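Nucleotidyltransferase-like protein (Exiguobacterium sibiricum, PDB 3C18) probably transfers nucleotidyl groups, joining a nucleotidyltransferase-like part to a putative substrate-binding part and a helix-turn-helix part. Local coordinates at residues T151-A156 and Q203-A208; H159-S164 and V174-Q179. All coordinates share one frame; numbering follows the deposited sequence. Where two conformers were deposited one is given.

Contact 1: residues T151-A156 and Q203-A208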
# COMPACT_ATOMS: atom_id res chain seq x y z
N THR A 151 16.73 4.73 3.34
CA THR A 151 15.42 4.67 2.71
C THR A 151 14.32 4.47 3.75
O THR A 151 13.32 5.16 3.75
CB THR A 151 15.34 3.58 1.59
OG1 THR A 151 16.29 3.89 0.57
CG2 THR A 151 13.98 3.58 0.99
N HIS A 152 14.53 3.52 4.65
CA HIS A 152 13.52 3.20 5.67
C HIS A 152 13.43 4.26 6.75
O HIS A 152 12.35 4.61 7.18
CB HIS A 152 13.75 1.80 6.25
CG HIS A 152 13.52 0.74 5.24
ND1 HIS A 152 12.36 -0.01 5.20
CD2 HIS A 152 14.25 0.35 4.16
CE1 HIS A 152 12.41 -0.85 4.18
NE2 HIS A 152 13.54 -0.65 3.53
N VAL A 153 14.57 4.82 7.10
CA VAL A 153 14.58 5.86 8.12
C VAL A 153 13.78 7.05 7.62
O VAL A 153 12.99 7.66 8.36
CB VAL A 153 15.98 6.30 8.52
CG1 VAL A 153 15.92 7.66 9.15
CG2 VAL A 153 16.56 5.25 9.48
N HIS A 154 13.96 7.36 6.34
CA HIS A 154 13.30 8.52 5.72
C HIS A 154 11.79 8.28 5.70
O HIS A 154 10.99 9.13 6.07
CB HIS A 154 13.85 8.74 4.30
CG HIS A 154 13.15 9.81 3.55
ND1 HIS A 154 11.96 9.59 2.89
CD2 HIS A 154 13.44 11.13 3.37
CE1 HIS A 154 11.54 10.72 2.35
NE2 HIS A 154 12.43 11.66 2.62
N HIS A 155 11.40 7.08 5.34
CA HIS A 155 9.99 6.73 5.30
C HIS A 155 9.40 6.80 6.69
O HIS A 155 8.30 7.30 6.91
CB HIS A 155 9.79 5.33 4.72
CG HIS A 155 10.12 5.22 3.26
ND1 HIS A 155 9.72 4.14 2.50
CD2 HIS A 155 10.80 6.04 2.42
CE1 HIS A 155 10.15 4.30 1.26
NE2 HIS A 155 10.80 5.44 1.18
N ALA A 156 10.14 6.30 7.67
CA ALA A 156 9.65 6.32 9.06
C ALA A 156 9.40 7.73 9.47
O ALA A 156 8.45 8.06 10.15
CB ALA A 156 10.68 5.68 10.04
N GLN A 203 26.60 8.39 10.24
CA GLN A 203 26.30 9.19 11.41
C GLN A 203 24.92 9.80 11.30
O GLN A 203 24.15 9.77 12.27
CB GLN A 203 27.35 10.27 11.62
CG GLN A 203 27.17 11.00 12.92
CD GLN A 203 27.44 10.12 14.13
OE1 GLN A 203 28.48 9.47 14.21
NE2 GLN A 203 26.51 10.12 15.08
N ARG A 204 24.57 10.32 10.14
CA ARG A 204 23.26 11.02 10.03
C ARG A 204 22.12 10.00 10.23
O ARG A 204 21.11 10.30 10.86
CB ARG A 204 23.12 11.81 8.75
CG ARG A 204 22.99 10.92 7.54
CD ARG A 204 22.88 11.76 6.27
NE ARG A 204 24.07 12.55 6.05
CZ ARG A 204 24.19 13.41 5.07
NH1 ARG A 204 23.18 13.60 4.24
NH2 ARG A 204 25.30 14.09 4.92
N ILE A 205 22.31 8.81 9.71
CA ILE A 205 21.30 7.75 9.87
C ILE A 205 21.19 7.35 11.32
O ILE A 205 20.13 7.09 11.85
CB ILE A 205 21.64 6.46 9.02
CG1 ILE A 205 21.63 6.75 7.52
CG2 ILE A 205 20.67 5.34 9.32
CD1 ILE A 205 22.27 5.64 6.70
N HIS A 206 22.33 7.25 11.97
CA HIS A 206 22.38 6.80 13.36
C HIS A 206 21.68 7.83 14.26
O HIS A 206 20.95 7.49 15.20
CB HIS A 206 23.84 6.68 13.80
CG HIS A 206 24.02 6.40 15.26
ND1 HIS A 206 23.67 5.19 15.83
CD2 HIS A 206 24.52 7.17 16.26
CE1 HIS A 206 23.94 5.23 17.12
NE2 HIS A 206 24.45 6.42 17.40
N LEU A 207 21.96 9.09 13.99
CA LEU A 207 21.34 10.20 14.74
C LEU A 207 19.81 10.24 14.53
O LEU A 207 19.02 10.47 15.46
CB LEU A 207 21.95 11.51 14.32
CG LEU A 207 23.35 11.80 14.84
CD1 LEU A 207 23.69 13.23 14.46
CD2 LEU A 207 23.43 11.60 16.35
N ALA A 208 19.40 9.95 13.30
CA ALA A 208 17.97 9.90 12.97
C ALA A 208 17.34 8.73 13.67
O ALA A 208 16.21 8.82 14.12
CB ALA A 208 17.75 9.84 11.46

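Contact 2: residues H159-S164 and V174-Q179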
# COMPACT_ATOMS: atom_id res chain seq x y z
N HIS A 159 6.15 8.92 8.11
CA HIS A 159 5.00 8.42 8.89
C HIS A 159 4.83 9.16 10.20
O HIS A 159 3.70 9.34 10.69
CB HIS A 159 5.07 6.92 9.15
CG HIS A 159 4.91 6.12 7.91
ND1 HIS A 159 3.79 6.22 7.11
CD2 HIS A 159 5.74 5.26 7.29
CE1 HIS A 159 3.93 5.42 6.07
NE2 HIS A 159 5.11 4.83 6.16
N LEU A 160 5.95 9.57 10.77
CA LEU A 160 5.97 10.27 12.07
C LEU A 160 5.37 11.68 11.94
O LEU A 160 4.70 12.19 12.85
CB LEU A 160 7.41 10.36 12.60
CG LEU A 160 7.72 11.07 13.93
CD1 LEU A 160 7.17 10.37 15.12
CD2 LEU A 160 9.22 11.28 14.11
N ALA A 161 5.62 12.29 10.80
CA ALA A 161 5.06 13.62 10.48
C ALA A 161 3.55 13.51 10.31
O ALA A 161 2.81 14.33 10.78
CB ALA A 161 5.65 14.16 9.19
N ARG A 162 3.09 12.45 9.65
CA ARG A 162 1.64 12.23 9.43
C ARG A 162 0.94 11.96 10.76
O ARG A 162 -0.12 12.52 11.06
CB ARG A 162 1.39 11.09 8.42
CG ARG A 162 1.81 11.46 6.98
CD ARG A 162 1.80 10.26 6.04
NE ARG A 162 0.55 9.53 6.15
CZ ARG A 162 -0.57 9.86 5.52
NH1 ARG A 162 -0.60 10.93 4.75
NH2 ARG A 162 -1.67 9.14 5.69
N LEU A 163 1.58 11.17 11.60
CA LEU A 163 1.06 10.85 12.94
C LEU A 163 0.97 12.09 13.79
O LEU A 163 -0.04 12.36 14.47
CB LEU A 163 1.93 9.79 13.62
CG LEU A 163 1.58 9.42 15.05
CD1 LEU A 163 0.16 8.94 15.23
CD2 LEU A 163 2.56 8.37 15.49
N SER A 164 2.01 12.89 13.70
CA SER A 164 2.08 14.13 14.48
C SER A 164 0.97 15.09 14.09
O SER A 164 0.41 15.79 14.93
CB SER A 164 3.46 14.77 14.33
OG SER A 164 4.44 13.84 14.74
N VAL A 174 -0.81 16.26 1.39
CA VAL A 174 0.36 15.98 0.54
C VAL A 174 1.56 16.77 1.03
O VAL A 174 2.70 16.33 0.91
CB VAL A 174 0.09 16.26 -0.97
CG1 VAL A 174 1.34 15.96 -1.80
CG2 VAL A 174 -1.07 15.41 -1.47
N VAL A 175 1.29 17.93 1.59
CA VAL A 175 2.35 18.81 2.10
C VAL A 175 2.47 18.67 3.59
O VAL A 175 2.39 19.63 4.36
CB VAL A 175 2.17 20.31 1.73
CG1 VAL A 175 2.32 20.49 0.23
CG2 VAL A 175 0.83 20.88 2.26
N VAL A 176 2.69 17.44 4.00
CA VAL A 176 2.74 17.10 5.42
C VAL A 176 3.85 17.79 6.22
O VAL A 176 3.65 18.14 7.39
CB VAL A 176 2.81 15.59 5.63
CG1 VAL A 176 4.24 15.09 5.39
CG2 VAL A 176 2.29 15.25 7.03
N TRP A 177 5.01 18.01 5.61
CA TRP A 177 6.14 18.67 6.33
C TRP A 177 5.81 20.11 6.69
O TRP A 177 6.26 20.64 7.70
CB TRP A 177 7.48 18.59 5.57
CG TRP A 177 8.05 17.23 5.63
CD1 TRP A 177 8.21 16.36 4.61
CD2 TRP A 177 8.44 16.52 6.82
NE1 TRP A 177 8.69 15.15 5.07
CE2 TRP A 177 8.85 15.23 6.42
CE3 TRP A 177 8.48 16.86 8.17
CZ2 TRP A 177 9.30 14.28 7.33
CZ3 TRP A 177 8.94 15.90 9.08
CH2 TRP A 177 9.34 14.63 8.65
N GLU A 178 5.01 20.71 5.83
CA GLU A 178 4.54 22.09 6.06
C GLU A 178 3.65 22.09 7.29
O GLU A 178 3.79 22.92 8.18
CB GLU A 178 3.73 22.60 4.86
CG GLU A 178 4.48 22.60 3.53
CD GLU A 178 5.44 23.77 3.40
OE1 GLU A 178 5.74 24.40 4.44
OE2 GLU A 178 5.88 24.05 2.26
N GLN A 179 2.71 21.16 7.28
CA GLN A 179 1.76 20.98 8.38
C GLN A 179 2.52 20.72 9.66
O GLN A 179 2.16 21.24 10.71
CB GLN A 179 0.82 19.80 8.14
CG GLN A 179 -0.20 19.97 7.04
CD GLN A 179 -1.13 18.76 6.91
OE1 GLN A 179 -0.75 17.71 6.38
NE2 GLN A 179 -2.39 18.92 7.35

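Contact 1: residues T151-A156 and Q203-A208
Val153 points from helix 146-167 at Ile205 and Ala208 of helix 201-218, in a helix-against-helix packing within the YgxA-like substrate-binding part of the protein. From CB, which faces the opposing helix, the side chain forks, and each branch has its own partner. CG1 lies anti to the backbone N (chi1 159°) and beside the carbonyl carbon; this turn carries it to Ala208, whose methyl carbon CB is 3.7 Å from Val153 CG1. The other branch, CG2, sits beside the backbone N and passes alongside the CG2 methyl of Ile205. The two side chains meet at a slant.

Ile205 and Ala208 are three residues apart, so one turn of helix presents both to a single valine. Alanine suits its place because its CB points straight at the valine, and that single methyl is enough to touch CG1; the CA atoms of Val153 and Ala208 are 7.2 Å apart. The CB of Ile205 does not aim at the valine, and there the beta-branch of isoleucine is what counts, since its CG2 makes the contact. All three residues are buried and apolar, and they meet by van der Waals contact alone.

Val153 is further surrounded by Leu209 and Leu212 of the same partner helix and by Leu194 of helix 185-195. Two of its neighbours on helix 146-167 face the second subunit instead: the ring of His154 stacks on His154 of that subunit, and Thr151 OG1 hydrogen-bonds to its Tyr191 OH. On the Ile205 side of the valine, the two methyl carbons Val153 CG2 and Ile205 CG2 lie 4.1 Å apart.

Contact 2: residues H159-S164 and V174-Q179
Leu160 O, in the helical turn whose Ala161 meets Val176 and Trp177, takes the N-H of Ser164 in a regular helical bond, 2.9 Å from Ser164 N to Leu160 O. The Ser164 hydroxyl approaches the same oxygen from the opposite face of the carbonyl plane, but its modelled distance is unusually short and belongs to one of two conformers, so this second grip is doubtful. The contact is a helix-helix packing: the C-terminal half of helix 146-167 receives the first turn of helix 176-183.

Ala161 CB stands over the six-membered ring of Trp177 in a CH-pi contact, 3.8 Å from the ring centroid and 16° off the normal. A methyl is small enough to let the indole lie against the helix. Although the CB of Trp177 leads away, its long side chain, with CG beside the backbone N (chi1 -74°), brings the ring back.

Val176, pointing at the helix, fills the adjacent place. Its CG2 lies 4.1 Å from Ala161 CB and 3.8 Å from Arg162 CG, and the Val176 and Arg162 side chains cross at about a right angle. Arginine suits this partly exposed place, its apolar CG meeting the valine.

The Trp177 ring also stacks with Tyr191 of its own chain; Trp177 N donates to Asp148 OD1 of the second subunit, and Trp177 NE1 bonds weakly to Thr151 OG1 of that subunit. An alanine in place of Trp177 would probably leave the Ala161 methyl without its aromatic cover and open a gap beside Tyr191. On the ring face that meets Ala161, Val176 CG1 also sits, 4.2 Å above the Trp177 plane.

Overall arrangement
From the N terminus the chain first builds the nucleotidyltransferase-like part, then enters the helical region through helix 116-142 and reaches helix 146-167, which supplies the first segment of both contacts. Contact 2 closes early, after a nine-residue connection, when the start of helix 176-183 folds back on 159-164. Helix 185-195 follows, and helix 201-218 then returns to 151-156 to close contact 1 after 46 residues. The smaller loop therefore lies wholly within the larger, without crossing. With centres about 16 Å apart, the contacts tie two helices to one shared helix, and both also reach the second subunit. The helix-turn-helix part follows.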